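Taurine dioxygenase (Burkholderia xenovorans, PDB 5KEU) probably acts as an iron- and 2-oxoglutarate-dependent dioxygenase of the TauD/TfdA family, its metal site here occupied by magnesium. Local coordinates at residues Glu64-His69 with Trp258-Val263; Pro82-Pro87 with Gly94-Tyr99; Thr150-Leu155 with Phe252-Lys257; Asn154-Tyr159 with Glu215-Val220. All coordinates share one frame; numbering follows the deposited sequence.

Contact 1 (Glu64-His69 with Trp258-Val263)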
loop_
_atom_site.group_PDB
_atom_site.type_symbol
_atom_site.label_atom_id
_atom_site.label_comp_id
_atom_site.label_asym_id
_atom_site.label_seq_id
_atom_site.Cartn_x
_atom_site.Cartn_y
_atom_site.Cartn_z
ATOM N N GLU B 64 19.096 -5.090 10.130
ATOM C CA GLU B 64 20.240 -5.854 10.641
ATOM C C GLU B 64 20.565 -5.488 12.089
ATOM O O GLU B 64 21.730 -5.358 12.473
ATOM C CB GLU B 64 21.463 -5.662 9.741
ATOM C CG GLU B 64 21.178 -6.019 8.291
ATOM C CD GLU B 64 21.121 -7.516 8.061
ATOM O OE1 GLU B 64 21.934 -8.245 8.673
ATOM O OE2 GLU B 64 20.263 -7.971 7.272
ATOM N N GLN B 65 19.524 -5.318 12.898
ATOM C CA GLN B 65 19.638 -5.089 14.338
ATOM C C GLN B 65 19.096 -6.338 15.028
ATOM O O GLN B 65 17.894 -6.467 15.250
ATOM C CB GLN B 65 18.867 -3.838 14.762
ATOM C CG GLN B 65 19.274 -2.564 14.021
ATOM C CD GLN B 65 20.708 -2.166 14.299
ATOM O OE1 GLN B 65 21.190 -2.296 15.421
ATOM N NE2 GLN B 65 21.405 -1.686 13.270
ATOM N N PHE B 66 19.984 -7.267 15.362
ATOM C CA PHE B 66 19.584 -8.545 15.948
ATOM C C PHE B 66 19.687 -8.390 17.459
ATOM O O PHE B 66 20.787 -8.385 18.017
ATOM C CB PHE B 66 20.450 -9.683 15.412
ATOM C CG PHE B 66 20.397 -9.806 13.915
ATOM C CD1 PHE B 66 19.383 -10.544 13.300
ATOM C CD2 PHE B 66 21.328 -9.148 13.122
ATOM C CE1 PHE B 66 19.313 -10.635 11.920
ATOM C CE2 PHE B 66 21.269 -9.231 11.729
ATOM C CZ PHE B 66 20.265 -9.978 11.129
ATOM N N LEU B 67 18.530 -8.266 18.116
ATOM C CA LEU B 67 18.439 -7.900 19.522
ATOM C C LEU B 67 17.957 -9.068 20.376
ATOM O O LEU B 67 17.181 -9.916 19.922
ATOM C CB LEU B 67 17.470 -6.731 19.708
ATOM C CG LEU B 67 17.677 -5.515 18.814
ATOM C CD1 LEU B 67 16.643 -4.449 19.143
ATOM C CD2 LEU B 67 19.096 -4.981 18.971
ATOM N N THR B 68 18.427 -9.100 21.621
ATOM C CA THR B 68 17.771 -9.886 22.649
ATOM C C THR B 68 16.581 -9.112 23.212
ATOM O O THR B 68 16.440 -7.907 23.007
ATOM C CB THR B 68 18.737 -10.210 23.779
ATOM O OG1 THR B 68 19.149 -8.982 24.394
ATOM C CG2 THR B 68 19.955 -10.962 23.248
ATOM N N HIS B 69 15.726 -9.814 23.957
ATOM C CA HIS B 69 14.646 -9.117 24.650
ATOM C C HIS B 69 15.195 -8.008 25.545
ATOM O O HIS B 69 14.670 -6.887 25.555
ATOM C CB HIS B 69 13.819 -10.101 25.483
ATOM C CG HIS B 69 13.038 -11.093 24.672
ATOM N ND1 HIS B 69 12.516 -10.801 23.427
ATOM C CD2 HIS B 69 12.673 -12.369 24.944
ATOM C CE1 HIS B 69 11.870 -11.857 22.966
ATOM N NE2 HIS B 69 11.942 -12.819 23.871
ATOM N N TRP B 258 9.503 -6.688 5.797
ATOM C CA TRP B 258 10.346 -7.118 6.903
ATOM C C TRP B 258 11.473 -8.029 6.435
ATOM O O TRP B 258 11.355 -8.763 5.452
ATOM C CB TRP B 258 9.498 -7.855 7.955
ATOM C CG TRP B 258 8.535 -6.927 8.657
ATOM C CD1 TRP B 258 7.270 -6.595 8.263
ATOM C CD2 TRP B 258 8.791 -6.184 9.864
ATOM N NE1 TRP B 258 6.721 -5.694 9.157
ATOM C CE2 TRP B 258 7.634 -5.434 10.147
ATOM C CE3 TRP B 258 9.883 -6.102 10.739
ATOM C CZ2 TRP B 258 7.536 -4.597 11.267
ATOM C CZ3 TRP B 258 9.788 -5.269 11.849
ATOM C CH2 TRP B 258 8.618 -4.529 12.102
ATOM N N GLU B 259 12.585 -7.968 7.158
ATOM C CA GLU B 259 13.632 -8.972 7.095
ATOM C C GLU B 259 14.034 -9.286 8.527
ATOM O O GLU B 259 13.764 -8.507 9.441
ATOM C CB GLU B 259 14.846 -8.499 6.278
ATOM C CG GLU B 259 14.528 -8.232 4.808
ATOM C CD GLU B 259 15.765 -8.246 3.934
ATOM O OE1 GLU B 259 16.874 -7.992 4.456
ATOM O OE2 GLU B 259 15.630 -8.533 2.725
ATOM N N ALA B 260 14.662 -10.442 8.725
ATOM C CA ALA B 260 15.155 -10.771 10.055
ATOM C C ALA B 260 16.068 -9.651 10.538
ATOM O O ALA B 260 16.888 -9.132 9.778
ATOM C CB ALA B 260 15.899 -12.111 10.043
ATOM N N GLY B 261 15.895 -9.247 11.792
ATOM C CA GLY B 261 16.658 -8.145 12.338
ATOM C C GLY B 261 16.127 -6.763 12.013
ATOM O O GLY B 261 16.772 -5.772 12.375
ATOM N N SER B 262 14.988 -6.652 11.333
ATOM C CA SER B 262 14.441 -5.323 11.094
ATOM C C SER B 262 13.691 -4.837 12.327
ATOM O O SER B 262 13.239 -5.624 13.163
ATOM C CB SER B 262 13.516 -5.310 9.874
ATOM O OG SER B 262 14.253 -5.560 8.690
ATOM N N VAL B 263 13.590 -3.514 12.444
ATOM C CA VAL B 263 12.885 -2.871 13.544
ATOM C C VAL B 263 12.046 -1.749 12.961
ATOM O O VAL B 263 12.518 -1.003 12.100
ATOM C CB VAL B 263 13.869 -2.316 14.594
ATOM C CG1 VAL B 263 13.099 -1.647 15.744
ATOM C CG2 VAL B 263 14.774 -3.423 15.119
HETATM O O HOH W 1 16.879 -6.557 8.817
HETATM O O HOH W 2 17.871 -6.582 6.327
HETATM O O HOH W 3 15.274 -6.927 15.012
#

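Contact 2 (Pro82-Pro87 with Gly94-Tyr99)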
loop_
_atom_site.group_PDB
_atom_site.type_symbol
_atom_site.label_atom_id
_atom_site.label_comp_id
_atom_site.label_asym_id
_atom_site.label_seq_id
_atom_site.Cartn_x
_atom_site.Cartn_y
_atom_site.Cartn_z
ATOM N N PRO B 82 8.232 1.712 29.110
ATOM C CA PRO B 82 7.571 0.587 28.435
ATOM C C PRO B 82 6.328 0.140 29.196
ATOM O O PRO B 82 6.328 0.065 30.425
ATOM C CB PRO B 82 8.649 -0.508 28.425
ATOM C CG PRO B 82 9.973 0.268 28.529
ATOM C CD PRO B 82 9.630 1.409 29.475
ATOM N N THR B 83 5.256 -0.167 28.457
ATOM C CA THR B 83 4.096 -0.791 29.089
ATOM C C THR B 83 4.488 -2.166 29.627
ATOM O O THR B 83 5.484 -2.755 29.201
ATOM C CB THR B 83 2.928 -0.912 28.104
ATOM O OG1 THR B 83 3.292 -1.799 27.041
ATOM C CG2 THR B 83 2.621 0.463 27.500
ATOM N N LEU B 84 3.697 -2.679 30.584
ATOM C CA LEU B 84 4.136 -3.807 31.406
ATOM C C LEU B 84 3.278 -5.075 31.271
ATOM O O LEU B 84 3.283 -5.928 32.172
ATOM C CB LEU B 84 4.239 -3.362 32.869
ATOM C CG LEU B 84 5.481 -2.482 33.054
ATOM C CD1 LEU B 84 5.534 -1.883 34.450
ATOM C CD2 LEU B 84 6.715 -3.325 32.805
ATOM N N GLY B 85 2.572 -5.251 30.159
ATOM C CA GLY B 85 2.137 -6.571 29.742
ATOM C C GLY B 85 0.758 -6.984 30.226
ATOM O O GLY B 85 0.128 -6.347 31.074
ATOM N N HIS B 86 0.290 -8.107 29.656
ATOM C CA HIS B 86 -0.930 -8.822 29.999
ATOM C C HIS B 86 -0.580 -10.220 30.507
ATOM O O HIS B 86 0.396 -10.815 30.039
ATOM C CB HIS B 86 -1.861 -8.926 28.768
ATOM C CG HIS B 86 -3.199 -9.526 29.073
ATOM N ND1 HIS B 86 -3.450 -10.878 28.966
ATOM C CD2 HIS B 86 -4.356 -8.960 29.497
ATOM C CE1 HIS B 86 -4.705 -11.121 29.311
ATOM N NE2 HIS B 86 -5.277 -9.974 29.638
ATOM N N PRO B 87 -1.319 -10.752 31.482
ATOM C CA PRO B 87 -0.996 -12.098 31.995
ATOM C C PRO B 87 -0.865 -13.175 30.916
ATOM O O PRO B 87 -0.060 -14.106 31.074
ATOM C CB PRO B 87 -2.173 -12.399 32.935
ATOM C CG PRO B 87 -2.660 -11.057 33.376
ATOM C CD PRO B 87 -2.420 -10.117 32.233
ATOM N N GLY B 94 9.372 -13.664 32.014
ATOM C CA GLY B 94 10.515 -12.871 32.423
ATOM C C GLY B 94 10.643 -11.499 31.787
ATOM O O GLY B 94 11.586 -10.766 32.127
ATOM N N HIS B 95 9.740 -11.122 30.880
ATOM C CA HIS B 95 9.854 -9.871 30.120
ATOM C C HIS B 95 8.471 -9.261 29.983
ATOM O O HIS B 95 7.819 -9.376 28.939
ATOM C CB HIS B 95 10.506 -10.114 28.755
ATOM C CG HIS B 95 11.891 -10.666 28.869
ATOM N ND1 HIS B 95 12.939 -9.929 29.377
ATOM C CD2 HIS B 95 12.384 -11.902 28.626
ATOM C CE1 HIS B 95 14.027 -10.678 29.405
ATOM N NE2 HIS B 95 13.718 -11.879 28.954
ATOM N N PRO B 96 7.981 -8.613 31.039
ATOM C CA PRO B 96 6.621 -8.050 30.995
ATOM C C PRO B 96 6.457 -6.958 29.955
ATOM O O PRO B 96 5.321 -6.662 29.566
ATOM C CB PRO B 96 6.420 -7.511 32.421
ATOM C CG PRO B 96 7.807 -7.230 32.908
ATOM C CD PRO B 96 8.659 -8.334 32.320
ATOM N N GLU B 97 7.552 -6.362 29.488
ATOM C CA GLU B 97 7.486 -5.315 28.475
ATOM C C GLU B 97 7.323 -5.856 27.067
ATOM O O GLU B 97 6.988 -5.089 26.157
ATOM C CB GLU B 97 8.759 -4.472 28.500
ATOM C CG GLU B 97 9.202 -4.051 29.888
ATOM C CD GLU B 97 10.069 -5.084 30.586
ATOM O OE1 GLU B 97 10.155 -6.252 30.134
ATOM O OE2 GLU B 97 10.685 -4.710 31.600
ATOM N N VAL B 98 7.583 -7.138 26.849
ATOM C CA VAL B 98 7.726 -7.672 25.497
ATOM C C VAL B 98 6.489 -8.479 25.138
ATOM O O VAL B 98 6.116 -9.417 25.858
ATOM C CB VAL B 98 9.004 -8.511 25.373
ATOM C CG1 VAL B 98 9.178 -9.013 23.933
ATOM C CG2 VAL B 98 10.216 -7.677 25.845
ATOM N N TYR B 99 5.862 -8.122 24.016
ATOM C CA TYR B 99 4.669 -8.787 23.521
ATOM C C TYR B 99 5.058 -9.667 22.341
ATOM O O TYR B 99 5.698 -9.198 21.396
ATOM C CB TYR B 99 3.604 -7.762 23.108
ATOM C CG TYR B 99 3.210 -6.844 24.253
ATOM C CD1 TYR B 99 3.931 -5.681 24.520
ATOM C CD2 TYR B 99 2.139 -7.152 25.084
ATOM C CE1 TYR B 99 3.586 -4.845 25.590
ATOM C CE2 TYR B 99 1.785 -6.322 26.147
ATOM C CZ TYR B 99 2.514 -5.175 26.397
ATOM O OH TYR B 99 2.169 -4.354 27.452
HETATM O O HOH W 4 6.369 -2.494 26.354
#

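Contact 3 (Thr150-Leu155 with Phe252-Lys257). With FMT (formic acid), chain M; FMT (formic acid), chain F; FMT (formic acid), chain Z.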
loop_
_atom_site.group_PDB
_atom_site.type_symbol
_atom_site.label_atom_id
_atom_site.label_comp_id
_atom_site.label_asym_id
_atom_site.label_seq_id
_atom_site.Cartn_x
_atom_site.Cartn_y
_atom_site.Cartn_z
ATOM N N THR B 150 3.944 -4.593 6.457
ATOM C CA THR B 150 3.131 -3.706 7.282
ATOM C C THR B 150 3.050 -2.353 6.579
ATOM O O THR B 150 3.980 -1.958 5.864
ATOM C CB THR B 150 3.747 -3.556 8.685
ATOM O OG1 THR B 150 4.010 -4.855 9.238
ATOM C CG2 THR B 150 2.834 -2.773 9.644
ATOM N N GLN B 151 1.931 -1.652 6.763
ATOM C CA GLN B 151 1.774 -0.310 6.208
ATOM C C GLN B 151 1.415 0.683 7.310
ATOM O O GLN B 151 0.754 0.330 8.289
ATOM C CB GLN B 151 0.698 -0.252 5.140
ATOM C CG GLN B 151 0.908 -1.267 4.008
ATOM C CD GLN B 151 0.105 -0.932 2.775
ATOM O OE1 GLN B 151 0.114 0.207 2.312
ATOM N NE2 GLN B 151 -0.573 -1.934 2.212
ATOM N N TRP B 152 1.821 1.941 7.110
ATOM C CA TRP B 152 1.478 3.040 8.011
ATOM C C TRP B 152 0.886 4.170 7.190
ATOM O O TRP B 152 1.268 4.367 6.032
ATOM C CB TRP B 152 2.714 3.599 8.770
ATOM C CG TRP B 152 3.212 2.689 9.864
ATOM C CD1 TRP B 152 2.985 2.820 11.210
ATOM C CD2 TRP B 152 4.020 1.513 9.704
ATOM N NE1 TRP B 152 3.597 1.786 11.901
ATOM C CE2 TRP B 152 4.239 0.974 11.001
ATOM C CE3 TRP B 152 4.580 0.866 8.603
ATOM C CZ2 TRP B 152 4.999 -0.179 11.217
ATOM C CZ3 TRP B 152 5.339 -0.294 8.825
ATOM C CH2 TRP B 152 5.552 -0.786 10.118
ATOM N N THR B 153 -0.000 4.954 7.806
ATOM C CA THR B 153 -0.484 6.155 7.147
ATOM C C THR B 153 -0.261 7.365 8.055
ATOM O O THR B 153 -0.256 7.254 9.287
ATOM C CB THR B 153 -1.954 6.018 6.753
ATOM O OG1 THR B 153 -2.341 7.154 5.968
ATOM C CG2 THR B 153 -2.864 5.894 8.001
ATOM N N ASN B 154 -0.070 8.515 7.422
ATOM C CA ASN B 154 0.277 9.763 8.096
ATOM C C ASN B 154 -1.010 10.534 8.372
ATOM O O ASN B 154 -1.592 11.137 7.469
ATOM C CB ASN B 154 1.245 10.568 7.228
ATOM C CG ASN B 154 1.695 11.859 7.891
ATOM O OD1 ASN B 154 1.032 12.375 8.781
ATOM N ND2 ASN B 154 2.819 12.396 7.434
ATOM N N LEU B 155 -1.447 10.531 9.630
ATOM C CA LEU B 155 -2.708 11.165 10.000
ATOM C C LEU B 155 -2.566 12.665 10.261
ATOM O O LEU B 155 -3.578 13.378 10.286
ATOM C CB LEU B 155 -3.297 10.468 11.240
ATOM C CG LEU B 155 -3.647 8.985 11.043
ATOM C CD1 LEU B 155 -4.223 8.311 12.299
ATOM C CD2 LEU B 155 -4.668 8.864 9.918
ATOM N N PHE B 252 -0.684 8.881 1.340
ATOM C CA PHE B 252 -0.383 9.151 2.744
ATOM C C PHE B 252 0.355 7.993 3.416
ATOM O O PHE B 252 0.632 8.077 4.615
ATOM C CB PHE B 252 -1.663 9.430 3.567
ATOM C CG PHE B 252 -2.551 10.535 3.027
ATOM C CD1 PHE B 252 -2.065 11.495 2.155
ATOM C CD2 PHE B 252 -3.877 10.619 3.437
ATOM C CE1 PHE B 252 -2.904 12.512 1.661
ATOM C CE2 PHE B 252 -4.718 11.632 2.960
ATOM C CZ PHE B 252 -4.221 12.586 2.069
ATOM N N THR B 253 0.697 6.937 2.680
ATOM C CA THR B 253 1.137 5.685 3.281
ATOM C C THR B 253 2.569 5.319 2.913
ATOM O O THR B 253 3.144 5.802 1.935
ATOM C CB THR B 253 0.227 4.510 2.862
ATOM O OG1 THR B 253 0.420 4.216 1.463
ATOM C CG2 THR B 253 -1.229 4.860 3.119
ATOM N N VAL B 254 3.130 4.420 3.720
ATOM C CA VAL B 254 4.392 3.761 3.411
ATOM C C VAL B 254 4.217 2.282 3.731
ATOM O O VAL B 254 3.493 1.912 4.663
ATOM C CB VAL B 254 5.580 4.363 4.200
ATOM C CG1 VAL B 254 5.450 4.067 5.701
ATOM C CG2 VAL B 254 6.914 3.821 3.669
ATOM N N ARG B 255 4.873 1.433 2.943
ATOM C CA ARG B 255 4.822 -0.012 3.125
ATOM C C ARG B 255 6.219 -0.538 3.439
ATOM O O ARG B 255 7.209 -0.065 2.873
ATOM C CB ARG B 255 4.254 -0.678 1.851
ATOM C CG ARG B 255 4.183 -2.207 1.908
ATOM C CD ARG B 255 3.355 -2.717 0.740
ATOM N NE ARG B 255 3.335 -4.175 0.642
ATOM C CZ ARG B 255 2.529 -4.850 -0.166
ATOM N NH1 ARG B 255 1.654 -4.194 -0.919
ATOM N NH2 ARG B 255 2.591 -6.181 -0.210
ATOM N N PHE B 256 6.314 -1.536 4.324
ATOM C CA PHE B 256 7.607 -2.020 4.801
ATOM C C PHE B 256 7.654 -3.533 4.647
ATOM O O PHE B 256 6.799 -4.241 5.195
ATOM C CB PHE B 256 7.829 -1.617 6.267
ATOM C CG PHE B 256 9.188 -1.978 6.821
ATOM C CD1 PHE B 256 10.329 -1.296 6.409
ATOM C CD2 PHE B 256 9.315 -2.954 7.801
ATOM C CE1 PHE B 256 11.575 -1.607 6.936
ATOM C CE2 PHE B 256 10.552 -3.257 8.346
ATOM C CZ PHE B 256 11.680 -2.586 7.929
ATOM N N LYS B 257 8.641 -4.023 3.905
ATOM C CA LYS B 257 8.887 -5.456 3.803
ATOM C C LYS B 257 9.922 -5.844 4.851
ATOM O O LYS B 257 11.076 -5.393 4.792
ATOM C CB LYS B 257 9.356 -5.852 2.403
ATOM C CG LYS B 257 9.634 -7.364 2.259
ATOM C CD LYS B 257 9.968 -7.732 0.819
ATOM C CE LYS B 257 10.062 -9.255 0.627
ATOM N NZ LYS B 257 11.084 -9.897 1.507
HETATM C C FMT M . -0.035 -5.606 2.565
HETATM O O1 FMT M . -0.739 -4.785 3.175
HETATM O O2 FMT M . -0.150 -6.841 2.638
HETATM C C FMT F . -1.293 2.187 -0.630
HETATM O O1 FMT F . -1.516 2.092 0.580
HETATM O O2 FMT F . -1.870 1.537 -1.509
HETATM C C FMT Z . 1.919 -5.569 12.487
HETATM O O1 FMT Z . 1.521 -4.513 12.986
HETATM O O2 FMT Z . 2.500 -5.659 11.403
#

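Contact 4 (Asn154-Tyr159 with Glu215-Val220)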
loop_
_atom_site.group_PDB
_atom_site.type_symbol
_atom_site.label_atom_id
_atom_site.label_comp_id
_atom_site.label_asym_id
_atom_site.label_seq_id
_atom_site.Cartn_x
_atom_site.Cartn_y
_atom_site.Cartn_z
ATOM N N ASN B 154 -0.070 8.515 7.422
ATOM C CA ASN B 154 0.277 9.763 8.096
ATOM C C ASN B 154 -1.010 10.534 8.372
ATOM O O ASN B 154 -1.592 11.137 7.469
ATOM C CB ASN B 154 1.245 10.568 7.228
ATOM C CG ASN B 154 1.695 11.859 7.891
ATOM O OD1 ASN B 154 1.032 12.375 8.781
ATOM N ND2 ASN B 154 2.819 12.396 7.434
ATOM N N LEU B 155 -1.447 10.531 9.630
ATOM C CA LEU B 155 -2.708 11.165 10.000
ATOM C C LEU B 155 -2.566 12.665 10.261
ATOM O O LEU B 155 -3.578 13.378 10.286
ATOM C CB LEU B 155 -3.297 10.468 11.240
ATOM C CG LEU B 155 -3.647 8.985 11.043
ATOM C CD1 LEU B 155 -4.223 8.311 12.299
ATOM C CD2 LEU B 155 -4.668 8.864 9.918
ATOM N N ALA B 156 -1.349 13.166 10.451
ATOM C CA ALA B 156 -1.162 14.614 10.439
ATOM C C ALA B 156 -1.382 15.159 9.035
ATOM O O ALA B 156 -2.123 16.130 8.835
ATOM C CB ALA B 156 0.239 14.973 10.945
ATOM N N LEU B 157 -0.758 14.515 8.040
ATOM C CA LEU B 157 -0.994 14.871 6.648
ATOM C C LEU B 157 -2.461 14.699 6.270
ATOM O O LEU B 157 -3.036 15.541 5.562
ATOM C CB LEU B 157 -0.108 13.998 5.746
ATOM C CG LEU B 157 -0.228 14.230 4.253
ATOM C CD1 LEU B 157 0.202 15.658 3.927
ATOM C CD2 LEU B 157 0.632 13.202 3.542
ATOM N N ALA B 158 -3.083 13.597 6.707
ATOM C CA ALA B 158 -4.492 13.396 6.403
ATOM C C ALA B 158 -5.329 14.587 6.861
ATOM O O ALA B 158 -6.214 15.043 6.131
ATOM C CB ALA B 158 -5.000 12.096 7.038
ATOM N N TYR B 159 -5.069 15.096 8.074
ATOM C CA TYR B 159 -5.797 16.274 8.540
ATOM C C TYR B 159 -5.540 17.457 7.622
ATOM O O TYR B 159 -6.471 18.155 7.201
ATOM C CB TYR B 159 -5.384 16.625 9.979
ATOM C CG TYR B 159 -6.006 17.923 10.477
ATOM C CD1 TYR B 159 -5.335 19.144 10.334
ATOM C CD2 TYR B 159 -7.266 17.929 11.084
ATOM C CE1 TYR B 159 -5.916 20.340 10.773
ATOM C CE2 TYR B 159 -7.852 19.117 11.531
ATOM C CZ TYR B 159 -7.163 20.312 11.386
ATOM O OH TYR B 159 -7.734 21.489 11.829
ATOM N N GLU B 215 1.085 19.716 15.943
ATOM C CA GLU B 215 0.314 19.437 14.744
ATOM C C GLU B 215 -1.044 18.832 15.083
ATOM O O GLU B 215 -1.193 18.054 16.028
ATOM C CB GLU B 215 1.063 18.467 13.829
ATOM C CG GLU B 215 2.376 18.990 13.307
ATOM C CD GLU B 215 3.214 17.870 12.738
ATOM O OE1 GLU B 215 3.739 17.055 13.534
ATOM O OE2 GLU B 215 3.306 17.782 11.493
ATOM N N ARG B 216 -2.028 19.181 14.271
ATOM C CA ARG B 216 -3.336 18.561 14.331
ATOM C C ARG B 216 -3.312 17.250 13.561
ATOM O O ARG B 216 -2.816 17.195 12.435
ATOM C CB ARG B 216 -4.380 19.510 13.758
ATOM C CG ARG B 216 -4.593 20.690 14.726
ATOM C CD ARG B 216 -5.479 21.778 14.181
ATOM N NE ARG B 216 -5.349 22.947 15.049
ATOM C CZ ARG B 216 -6.297 23.854 15.235
ATOM N NH1 ARG B 216 -7.461 23.736 14.616
ATOM N NH2 ARG B 216 -6.079 24.876 16.045
ATOM N N VAL B 217 -3.858 16.208 14.175
ATOM C CA VAL B 217 -3.845 14.851 13.647
ATOM C C VAL B 217 -5.282 14.375 13.508
ATOM O O VAL B 217 -6.076 14.507 14.446
ATOM C CB VAL B 217 -3.053 13.907 14.574
ATOM C CG1 VAL B 217 -3.265 12.462 14.174
ATOM C CG2 VAL B 217 -1.562 14.283 14.590
ATOM N N LEU B 218 -5.609 13.794 12.356
ATOM C CA LEU B 218 -6.944 13.254 12.129
ATOM C C LEU B 218 -7.001 11.898 12.825
ATOM O O LEU B 218 -6.632 10.869 12.264
ATOM C CB LEU B 218 -7.238 13.152 10.635
ATOM C CG LEU B 218 -8.647 12.676 10.273
ATOM C CD1 LEU B 218 -9.681 13.682 10.820
ATOM C CD2 LEU B 218 -8.781 12.530 8.751
ATOM N N TYR B 219 -7.483 11.907 14.071
ATOM C CA TYR B 219 -7.311 10.788 15.005
ATOM C C TYR B 219 -8.439 9.763 14.837
ATOM O O TYR B 219 -9.240 9.550 15.732
ATOM C CB TYR B 219 -7.270 11.340 16.435
ATOM C CG TYR B 219 -6.555 10.493 17.470
ATOM C CD1 TYR B 219 -5.221 10.137 17.312
ATOM C CD2 TYR B 219 -7.218 10.065 18.625
ATOM C CE1 TYR B 219 -4.556 9.357 18.285
ATOM C CE2 TYR B 219 -6.561 9.297 19.607
ATOM C CZ TYR B 219 -5.236 8.952 19.428
ATOM O OH TYR B 219 -4.574 8.206 20.391
ATOM N N VAL B 220 -8.518 9.125 13.662
ATOM C CA VAL B 220 -9.736 8.388 13.309
ATOM C C VAL B 220 -9.571 6.868 13.353
ATOM O O VAL B 220 -10.457 6.149 12.876
ATOM C CB VAL B 220 -10.293 8.850 11.949
ATOM C CG1 VAL B 220 -10.789 10.271 12.074
ATOM C CG2 VAL B 220 -9.232 8.780 10.848
#

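Contact 1 (Glu64-His69 with Trp258-Val263)
A type II beta turn, Glu259 to Ser262, leads into strand 263-267 and meets the loop that leaves strand 59-62, with Gly261 against Gln65 and Phe66. The direct backbone link runs from Gln65 N to Gly261 O, 2.8 Å long, the donor tilted 19° from the carbonyl plane. Phe66 lays one ring face over Gly261 CA, a CH-pi contact with CA 4.1 Å from the ring centroid. With CG anti to the carbonyl carbon (chi1 -58°), the ring turns back over the turn, and its CE1 lies 4.2 Å from Ala260 CB. Waters add further links: one molecule accepts from Glu64 N and donates to Ala260 O, and another donates to both Glu64 OE2 and Glu259 OE1, carboxylate oxygens 4.4 Å apart whose like charges it probably screens. Gln65 OE1 turns instead to Leu38 N. Backbone bonding of Val263 to Phe62 continues the pairing, making this the loop end of two antiparallel neighbours in the larger sheet of this cupin-clan fold.

Contact 2 (Pro82-Pro87 with Gly94-Tyr99)
Tyr99 reaches back from the start of strand 99-101 to the 82-87 loop, and its hydroxyl supplies the polar centre of the contact. Tyr99 OH pairs with Thr83 OG1 at 2.8 Å, either hydroxyl being a possible donor, and Thr83 OG1 sits at the ring edge near its plane. That oxygen lies between the backbone N and the carbonyl carbon of its own residue (chi1 65°), and it also bonds to Thr292 OG1 on strand 287-293. A second, weak bond comes to Tyr99 OH from Gly85 N over 2.9 Å, bent to 128° at the hydrogen. The CA-H...O contact runs from Glu97 CA to Thr83 O, 3.3 Å away, where the type I turn His95-Val98 faces the loop. Apolar packing lies nearer the surface: Leu84 CD2 runs beside Pro96 CG at 4.1 Å, and Pro82 CB meets Glu97 CG at 3.9 Å. The bend of Glu97 at chi2 (86°) turns its carboxylate off this aliphatic patch. Val320 of helix 313-322 packs on both Thr83 and Tyr99. The chemistry thus implies a tyrosine hydroxyl held in position by Thr83, with a weak contribution from Gly85 N, while aliphatic carbons of Pro82, Leu84, Pro96 and Glu97 pack alongside.

Contact 3 (Thr150-Leu155 with Phe252-Lys257)
Trp152 sets the edge of its indole beside Phe256, CZ3 lying 3.8 Å from Phe256 CB, on the side of an antiparallel sheet where Val254 CG1 also meets Trp152 CB. Strands 150-154 and 253-256 pair here within the four-stranded sheet whose other members, 122-123 and 271-274, carry the metal ligands His123 and His273. Thr150 with Phe256 and Trp152 with Val254 are hydrogen-bonded pairs; the shortest bond joins Phe256 N to Thr150 O at 2.8 Å. At the end of strand 150-154, Asn154 N donates to Phe252 O, just ahead of strand 253-256. Trp152 comes within about 4 Å of His273, side chain to side chain, consistent with a second-shell position at the metal site. On the opposite side, Gln151 CG packs 4.0 Å from Arg255 CG, while Asp149 forms a salt bridge with Arg255 NE. Gln151 NE2 donates almost straight (169°) to O1 of a formic acid, probably from the crystallisation liquor, 3.0 Å away, and the carbon of that molecule stands 3.8 Å from Arg255 CZ, over the guanidinium face.

Contact 4 (Asn154-Tyr159 with Glu215-Val220)
Leu155 O, in the first turn of helix 155-161, is gripped by two backbone amides. Leu218 N, at the C-terminal end of strand 216-218, donates across the contact at 2.9 Å and nearly straight (173°), standing above the carbonyl plane; Tyr159 N reaches the same oxygen from the opposite face as an ordinary helical bond. The helix starts at Asn154, whose OD1 caps Leu157 N. Side chains then fill in around this link. Leu155 CB touches Val217 CG1 at 3.5 Å, the tightest apolar approach here, and Ala156 CB meets the other branch, CG2. Ala158 CB faces Leu218 CD2 at 4.2 Å. Tyr159, with CG anti to its backbone N (chi1 174°), swings out across the strand and presents a ring face to Arg216 CB, a CH-pi contact with CB 3.6 Å from the centroid. The extended Arg216 chain continues past the phenol, bringing CD to 3.3 Å from Tyr159 OH. Both polar ends share Asp171, which bonds to Tyr159 OH and forms a salt bridge with Arg216 NH1. The axes of the short helix and strand segments cross at 94°, 5.5 Å apart at closest approach, a buried helix-on-sheet packing in which the first helical turn abuts an antiparallel strand paired with 200-209.

The four contacts illustrate how strand pairing, loops and helix packing tie one fold together. Along the chain, contact 1 closes a long loop within which contacts 2, 3 and 4 are all nested, contact 2 coming before the other two. Contacts 3 and 4 share Asn154 and Leu155, where strand 150-154 passes into helix 155-161; their centres lie about 14 Å apart, and Phe252 packs on Leu157 and Ala158. Contact 1 touches contact 3 through Trp258 NE1 and Thr150 OG1, probably hydrogen-bonded, and contact 2 through His69 and His95. Contacts 2 and 4 lie on opposite sides of the chain's centre, about 29 Å apart between centres. The sheet carrying His123 and His273 thus touches both contact 1 and helix 155-161 of contact 4.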